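Local coordinates for protein cycloalternan-forming enzyme (Listeria monocytogenes serovar 1/2a, PDB 5F7U) that is a multidomain protein of glycosyl hydrolase family 31, with a TIM-barrel domain, flanking beta domains and a family 6 carbohydrate-binding module, at residues Tyr238-Thr244 / Asp317-Leu323; Ser833-Ser839 / Arg850-Glu856. The protein carries 1 engineered substitution. One frame throughout, in Å; residues are numbered along the deposited sequence.

Overall arrangement
Both contacts pair neighbouring antiparallel strands, one on each side of the TIM barrel in sequence, with centres about 45 Å apart and no touch between them. Interaction 1 is mostly buried and joins strands 235-243 and 318-327, distant in sequence, which probably belong to the mutarotase-like beta domain; aromatic rings dominate one face, and the other carries an amide-hydroxyl network. Interaction 2 is a beta hairpin later in the chain, at the outermost strand of its sheet. It is only partly buried: one face bears serines and acids joined by hydrogen bonds, with a bridging water at one end, while the other turns Tyr838, Ile852 and Val854 inward. The two contacts share no strand.

Interaction 1 of 2, residues Tyr238-Thr244 / Asp317-Leu323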
loop_
_atom_site.group_PDB
_atom_site.type_symbol
_atom_site.label_atom_id
_atom_site.label_comp_id
_atom_site.label_asym_id
_atom_site.label_seq_id
_atom_site.Cartn_x
_atom_site.Cartn_y
_atom_site.Cartn_z
ATOM N N TYR A 238 -27.035 3.842 8.684
ATOM C CA TYR A 238 -26.851 2.855 9.737
ATOM C C TYR A 238 -25.701 3.287 10.617
ATOM O O TYR A 238 -24.810 3.995 10.164
ATOM C CB TYR A 238 -26.424 1.516 9.141
ATOM C CG TYR A 238 -27.510 0.714 8.499
ATOM C CD1 TYR A 238 -28.437 0.020 9.289
ATOM C CD2 TYR A 238 -27.592 0.598 7.100
ATOM C CE1 TYR A 238 -29.432 -0.758 8.706
ATOM C CE2 TYR A 238 -28.600 -0.178 6.506
ATOM C CZ TYR A 238 -29.510 -0.849 7.310
ATOM O OH TYR A 238 -30.503 -1.636 6.749
ATOM N N GLN A 239 -25.697 2.832 11.864
ATOM C CA GLN A 239 -24.490 2.999 12.696
ATOM C C GLN A 239 -24.310 1.837 13.654
ATOM O O GLN A 239 -25.281 1.161 14.021
ATOM C CB GLN A 239 -24.531 4.327 13.483
ATOM C CG GLN A 239 -25.585 4.368 14.590
ATOM C CD GLN A 239 -25.493 5.660 15.376
ATOM O OE1 GLN A 239 -24.631 5.814 16.241
ATOM N NE2 GLN A 239 -26.360 6.608 15.062
ATOM N N ASN A 240 -23.056 1.611 14.040
ATOM C CA ASN A 240 -22.758 0.853 15.247
ATOM C C ASN A 240 -21.603 1.535 15.996
ATOM O O ASN A 240 -20.860 2.348 15.417
ATOM C CB ASN A 240 -22.470 -0.625 14.953
ATOM C CG ASN A 240 -22.799 -1.532 16.150
ATOM O OD1 ASN A 240 -23.125 -1.049 17.243
ATOM N ND2 ASN A 240 -22.720 -2.838 15.949
ATOM N N ASN A 241 -21.505 1.237 17.286
ATOM C CA ASN A 241 -20.588 1.910 18.193
ATOM C C ASN A 241 -19.912 0.886 19.053
ATOM O O ASN A 241 -20.561 -0.038 19.543
ATOM C CB ASN A 241 -21.362 2.895 19.088
ATOM C CG ASN A 241 -22.033 3.997 18.278
ATOM O OD1 ASN A 241 -21.451 5.062 18.065
ATOM N ND2 ASN A 241 -23.245 3.730 17.794
ATOM N N PHE A 242 -18.606 1.069 19.242
ATOM C CA PHE A 242 -17.729 0.065 19.843
ATOM C C PHE A 242 -16.846 0.687 20.915
ATOM O O PHE A 242 -16.525 1.875 20.837
ATOM C CB PHE A 242 -16.872 -0.573 18.737
ATOM C CG PHE A 242 -17.694 -1.204 17.631
ATOM C CD1 PHE A 242 -18.125 -2.539 17.743
ATOM C CD2 PHE A 242 -18.062 -0.475 16.494
ATOM C CE1 PHE A 242 -18.892 -3.129 16.739
ATOM C CE2 PHE A 242 -18.839 -1.064 15.485
ATOM C CZ PHE A 242 -19.247 -2.392 15.612
ATOM N N MET A 243 -16.474 -0.110 21.918
ATOM C CA MET A 243 -15.602 0.352 23.000
ATOM C C MET A 243 -14.158 0.157 22.571
ATOM O O MET A 243 -13.818 -0.898 22.035
ATOM C CB MET A 243 -15.850 -0.457 24.262
ATOM C CG MET A 243 -15.043 0.037 25.455
ATOM S SD MET A 243 -15.880 -0.509 26.936
ATOM C CE MET A 243 -17.318 0.527 26.754
ATOM N N THR A 244 -13.316 1.162 22.819
ATOM C CA THR A 244 -11.901 1.069 22.460
ATOM C C THR A 244 -10.971 1.604 23.560
ATOM O O THR A 244 -11.121 2.764 23.985
ATOM C CB THR A 244 -11.599 1.737 21.095
ATOM O OG1 THR A 244 -10.176 1.794 20.905
ATOM C CG2 THR A 244 -12.206 3.166 21.013
ATOM N N ASP A 317 -13.164 6.741 24.319
ATOM C CA ASP A 317 -13.192 5.282 24.395
ATOM C C ASP A 317 -14.217 4.663 23.442
ATOM O O ASP A 317 -14.609 3.518 23.624
ATOM C CB ASP A 317 -13.433 4.818 25.853
ATOM C CG ASP A 317 -14.828 5.134 26.368
ATOM O OD1 ASP A 317 -15.543 5.977 25.786
ATOM O OD2 ASP A 317 -15.216 4.549 27.405
ATOM N N LYS A 318 -14.619 5.411 22.417
ATOM C CA LYS A 318 -15.636 4.927 21.479
ATOM C C LYS A 318 -15.151 5.032 20.042
ATOM O O LYS A 318 -14.633 6.073 19.641
ATOM C CB LYS A 318 -16.916 5.759 21.624
ATOM C CG LYS A 318 -18.098 5.276 20.772
ATOM C CD LYS A 318 -19.300 6.211 20.851
ATOM C CE LYS A 318 -19.909 6.216 22.236
ATOM N NZ LYS A 318 -21.274 6.826 22.227
ATOM N N TYR A 319 -15.318 3.966 19.268
ATOM C CA TYR A 319 -15.277 4.127 17.803
ATOM C C TYR A 319 -16.582 3.719 17.148
ATOM O O TYR A 319 -17.304 2.864 17.658
ATOM C CB TYR A 319 -14.056 3.474 17.127
ATOM C CG TYR A 319 -14.106 1.970 16.976
ATOM C CD1 TYR A 319 -14.709 1.371 15.851
ATOM C CD2 TYR A 319 -13.533 1.144 17.943
ATOM C CE1 TYR A 319 -14.728 -0.025 15.704
ATOM C CE2 TYR A 319 -13.533 -0.253 17.807
ATOM C CZ TYR A 319 -14.126 -0.831 16.679
ATOM O OH TYR A 319 -14.144 -2.205 16.567
ATOM N N SER A 320 -16.878 4.341 16.005
ATOM C CA SER A 320 -18.194 4.176 15.394
ATOM C C SER A 320 -18.053 4.156 13.896
ATOM O O SER A 320 -17.109 4.745 13.366
ATOM C CB SER A 320 -19.114 5.334 15.774
ATOM O OG SER A 320 -19.138 5.546 17.185
ATOM N N PHE A 321 -18.980 3.482 13.222
ATOM C CA PHE A 321 -19.156 3.747 11.803
ATOM C C PHE A 321 -20.555 4.257 11.553
ATOM O O PHE A 321 -21.496 3.869 12.227
ATOM C CB PHE A 321 -18.777 2.565 10.895
ATOM C CG PHE A 321 -19.624 1.327 11.072
ATOM C CD1 PHE A 321 -20.914 1.252 10.537
ATOM C CD2 PHE A 321 -19.102 0.207 11.733
ATOM C CE1 PHE A 321 -21.681 0.101 10.687
ATOM C CE2 PHE A 321 -19.856 -0.960 11.875
ATOM C CZ PHE A 321 -21.155 -1.001 11.363
ATOM N N VAL A 322 -20.662 5.162 10.590
ATOM C CA VAL A 322 -21.964 5.668 10.162
ATOM C C VAL A 322 -21.972 5.448 8.664
ATOM O O VAL A 322 -21.124 5.996 7.947
ATOM C CB VAL A 322 -22.165 7.160 10.505
ATOM C CG1 VAL A 322 -23.555 7.619 10.053
ATOM C CG2 VAL A 322 -22.032 7.380 12.001
ATOM N N LEU A 323 -22.890 4.608 8.212
ATOM C CA LEU A 323 -22.938 4.188 6.813
ATOM C C LEU A 323 -24.168 4.773 6.155
ATOM O O LEU A 323 -25.278 4.620 6.680
ATOM C CB LEU A 323 -22.993 2.646 6.727
ATOM C CG LEU A 323 -23.209 2.046 5.328
ATOM C CD1 LEU A 323 -22.053 2.302 4.364
ATOM C CD2 LEU A 323 -23.470 0.549 5.416
#
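Ser320 OG donates to Asn241 OD1 over a short 2.5 Å, arriving well above the plane of the amide carbonyl. The other branch of the same amide, Asn241 ND2, gives a nearly straight bond (176°) to Gln239 OE1 and also reaches Ser224 O, so the flat group is held from both ends. With CG beside its own backbone N (chi1 -62°), Asn241 leans its carboxamide across to Ser320, its non-hydrogen-bonded partner. The backbones form a regular antiparallel ladder: Tyr238 with Leu323, Asn240 with Phe321 and Phe242 with Tyr319 each exchange two N-H...O bonds. The tightest of these runs from Phe242 N to Tyr319 O at 2.7 Å, and Thr244 N to Asp317 O extends the ladder by one more bond.

The face carrying Phe242, Tyr319 and Phe321 is aromatic. Phe242 CB sits over one face of the Tyr319 ring, 3.5 Å from its centroid, in a CH-pi contact, while the two rings, tilted by only 20°, are slid so far apart that they barely overlap. Thr244 CB meets the Tyr319 ring at its edge, 3.7 Å from CD2. CG of Tyr319 lies between backbone N and carbonyl carbon, which swings the ring across to Phe242. Farther along, Phe242 CE2 approaches Phe321 CE2 at 3.8 Å, and the face of the Phe321 ring lies against Asn240 N.

Strand 214-229 flanks strand 235-243, and strand 307-311 flanks strand 318-327, placing the pair inside a beta sheet that probably belongs to the mutarotase-like domain. Met299 and Val301 of strand 297-301 and Leu333 and Tyr335 of strand 333-338 pack on its aromatic face.

Interaction 2 of 2, residues Ser833-Ser839 / Arg850-Glu856; sequences SGDSEYS and RDISVSE
Glu856 folds back on the start of the opposite segment: its OE1 accepts from Gly834 N at 2.8 Å, on the anti side of the carboxylate. Its chain leaves with CG opposite the backbone N (chi1 174°) and then bends at chi2 (-89°), which turns the carboxylate round to that N-H, while OE2 is taken by Phe858 N. In return Glu856 N donates to Gly834 O, so one residue grips the glycine through both side chain and backbone.

On one face of the hairpin, Ser855 OG donates to Asp835 OD1 at 2.8 Å from the syn side. A second serine-acid pair, with the roles exchanged between strands, is less certain: in one of two conformers of Ser839, OG meets Asp851 OD1 nearly along its C-O bond. Each aspartate has CG beside its backbone N (-71° in Asp835), and this bends the acid across to the other strand. A water donates to both Asp835 OD1 and Glu856 O, linking the first pair to the backbone of Glu856. Between these pairs lie Glu837 and Ser853, and the glutamate carboxylate leads away from the other strand.

Paired N-H...O bonds join Ser836 with Val854 and Tyr838 with Ile852, whose side chains lie on the reverse face; there Ser836 OG is held by Gly799 O. Strand 835-842 is the outermost of its sheet, and strand 862-867 continues the sheet beyond strand 848-857. Ile801 packs under Ser836, Tyr838 and Val854, while Tyr838 also reaches Tyr704 and Thr707 of helix 702-715.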
loop_
_atom_site.group_PDB
_atom_site.type_symbol
_atom_site.label_atom_id
_atom_site.label_comp_id
_atom_site.label_asym_id
_atom_site.label_seq_id
_atom_site.Cartn_x
_atom_site.Cartn_y
_atom_site.Cartn_z
ATOM N N SER A 833 19.715 -19.159 11.474
ATOM C CA SER A 833 19.136 -19.041 12.808
ATOM C C SER A 833 18.119 -20.146 12.984
ATOM O O SER A 833 17.028 -20.068 12.434
ATOM C CB SER A 833 18.445 -17.695 13.004
ATOM O OG SER A 833 17.954 -17.637 14.340
ATOM N N GLY A 834 18.498 -21.192 13.720
ATOM C CA GLY A 834 17.652 -22.382 13.861
ATOM C C GLY A 834 17.288 -22.964 12.506
ATOM O O GLY A 834 18.107 -22.944 11.569
ATOM N N ASP A 835 16.062 -23.483 12.400
ATOM C CA ASP A 835 15.586 -24.098 11.160
ATOM C C ASP A 835 14.709 -23.114 10.446
ATOM O O ASP A 835 13.735 -22.628 11.009
ATOM C CB ASP A 835 14.799 -25.387 11.436
ATOM C CG ASP A 835 15.685 -26.519 11.911
ATOM O OD1 ASP A 835 16.925 -26.438 11.778
ATOM O OD2 ASP A 835 15.129 -27.527 12.405
ATOM N N SER A 836 15.079 -22.789 9.215
ATOM C CA SER A 836 14.259 -21.913 8.410
ATOM C C SER A 836 14.017 -22.494 7.034
ATOM O O SER A 836 14.756 -23.372 6.565
ATOM C CB SER A 836 14.818 -20.476 8.384
ATOM O OG SER A 836 16.165 -20.435 7.980
ATOM N N GLU A 837 12.923 -22.060 6.425
ATOM C CA GLU A 837 12.519 -22.594 5.131
ATOM C C GLU A 837 12.006 -21.458 4.280
ATOM O O GLU A 837 11.519 -20.444 4.803
ATOM C CB GLU A 837 11.485 -23.720 5.276
ATOM C CG GLU A 837 10.127 -23.297 5.815
ATOM C CD GLU A 837 9.217 -24.459 6.212
ATOM O OE1 GLU A 837 9.327 -25.572 5.641
ATOM O OE2 GLU A 837 8.363 -24.252 7.114
ATOM N N TYR A 838 12.128 -21.622 2.973
ATOM C CA TYR A 838 11.678 -20.600 2.052
ATOM C C TYR A 838 11.228 -21.248 0.755
ATOM O O TYR A 838 11.892 -22.152 0.259
ATOM C CB TYR A 838 12.829 -19.644 1.786
ATOM C CG TYR A 838 12.540 -18.522 0.808
ATOM C CD1 TYR A 838 11.793 -17.408 1.196
ATOM C CD2 TYR A 838 13.070 -18.548 -0.492
ATOM C CE1 TYR A 838 11.561 -16.353 0.315
ATOM C CE2 TYR A 838 12.841 -17.501 -1.379
ATOM C CZ TYR A 838 12.079 -16.413 -0.973
ATOM O OH TYR A 838 11.873 -15.351 -1.836
ATOM N N SER A 839 10.101 -20.784 0.230
ATOM C CA SER A 839 9.589 -21.259 -1.051
ATOM C C SER A 839 9.879 -20.192 -2.091
ATOM O O SER A 839 9.241 -19.132 -2.086
ATOM C CB SER A 839 8.080 -21.511 -0.960
ATOM O OG SER A 839 7.637 -22.382 -1.985
ATOM N N ARG A 850 10.576 -23.591 -5.576
ATOM C CA ARG A 850 11.768 -24.295 -5.118
ATOM C C ARG A 850 11.824 -24.143 -3.607
ATOM O O ARG A 850 11.971 -23.029 -3.099
ATOM C CB ARG A 850 13.045 -23.720 -5.750
ATOM C CG ARG A 850 12.991 -23.458 -7.248
ATOM C CD ARG A 850 13.018 -24.745 -8.047
ATOM N NE ARG A 850 13.227 -24.459 -9.458
ATOM C CZ ARG A 850 13.228 -25.370 -10.420
ATOM N NH1 ARG A 850 13.037 -26.657 -10.135
ATOM N NH2 ARG A 850 13.412 -24.996 -11.681
ATOM N N ASP A 851 11.686 -25.266 -2.904
ATOM C CA ASP A 851 11.637 -25.257 -1.447
ATOM C C ASP A 851 13.037 -25.471 -0.879
ATOM O O ASP A 851 13.622 -26.559 -1.030
ATOM C CB ASP A 851 10.671 -26.320 -0.910
ATOM C CG ASP A 851 9.214 -26.097 -1.344
ATOM O OD1 ASP A 851 8.753 -24.932 -1.534
ATOM O OD2 ASP A 851 8.519 -27.125 -1.503
ATOM N N ILE A 852 13.566 -24.419 -0.248
ATOM C CA ILE A 852 14.921 -24.412 0.315
ATOM C C ILE A 852 14.778 -24.438 1.822
ATOM O O ILE A 852 13.937 -23.723 2.381
ATOM C CB ILE A 852 15.709 -23.096 0.007
ATOM C CG1 ILE A 852 15.306 -22.439 -1.323
ATOM C CG2 ILE A 852 17.223 -23.290 0.186
ATOM C CD1 ILE A 852 15.838 -23.104 -2.572
ATOM N N SER A 853 15.587 -25.250 2.492
ATOM C CA SER A 853 15.596 -25.217 3.950
ATOM C C SER A 853 17.015 -25.185 4.488
ATOM O O SER A 853 17.943 -25.738 3.884
ATOM C CB SER A 853 14.796 -26.377 4.550
ATOM O OG SER A 853 15.414 -27.619 4.284
ATOM N N VAL A 854 17.165 -24.496 5.613
ATOM C CA VAL A 854 18.474 -24.271 6.244
ATOM C C VAL A 854 18.340 -24.750 7.676
ATOM O O VAL A 854 17.346 -24.460 8.330
ATOM C CB VAL A 854 18.916 -22.781 6.196
ATOM C CG1 VAL A 854 20.211 -22.555 6.983
ATOM C CG2 VAL A 854 19.072 -22.311 4.746
ATOM N N SER A 855 19.334 -25.515 8.123
ATOM C CA SER A 855 19.410 -25.948 9.510
ATOM C C SER A 855 20.710 -25.476 10.139
ATOM O O SER A 855 21.792 -26.053 9.922
ATOM C CB SER A 855 19.238 -27.469 9.636
ATOM O OG SER A 855 19.223 -27.843 11.018
ATOM N N GLU A 856 20.581 -24.414 10.926
ATOM C CA GLU A 856 21.695 -23.820 11.638
ATOM C C GLU A 856 22.019 -24.662 12.860
ATOM O O GLU A 856 21.138 -24.962 13.670
ATOM C CB GLU A 856 21.360 -22.370 12.010
ATOM C CG GLU A 856 22.395 -21.673 12.878
ATOM C CD GLU A 856 22.143 -21.882 14.356
ATOM O OE1 GLU A 856 21.055 -21.490 14.829
ATOM O OE2 GLU A 856 23.033 -22.434 15.032
HETATM O O HOH W 1 18.508 -25.721 13.979
#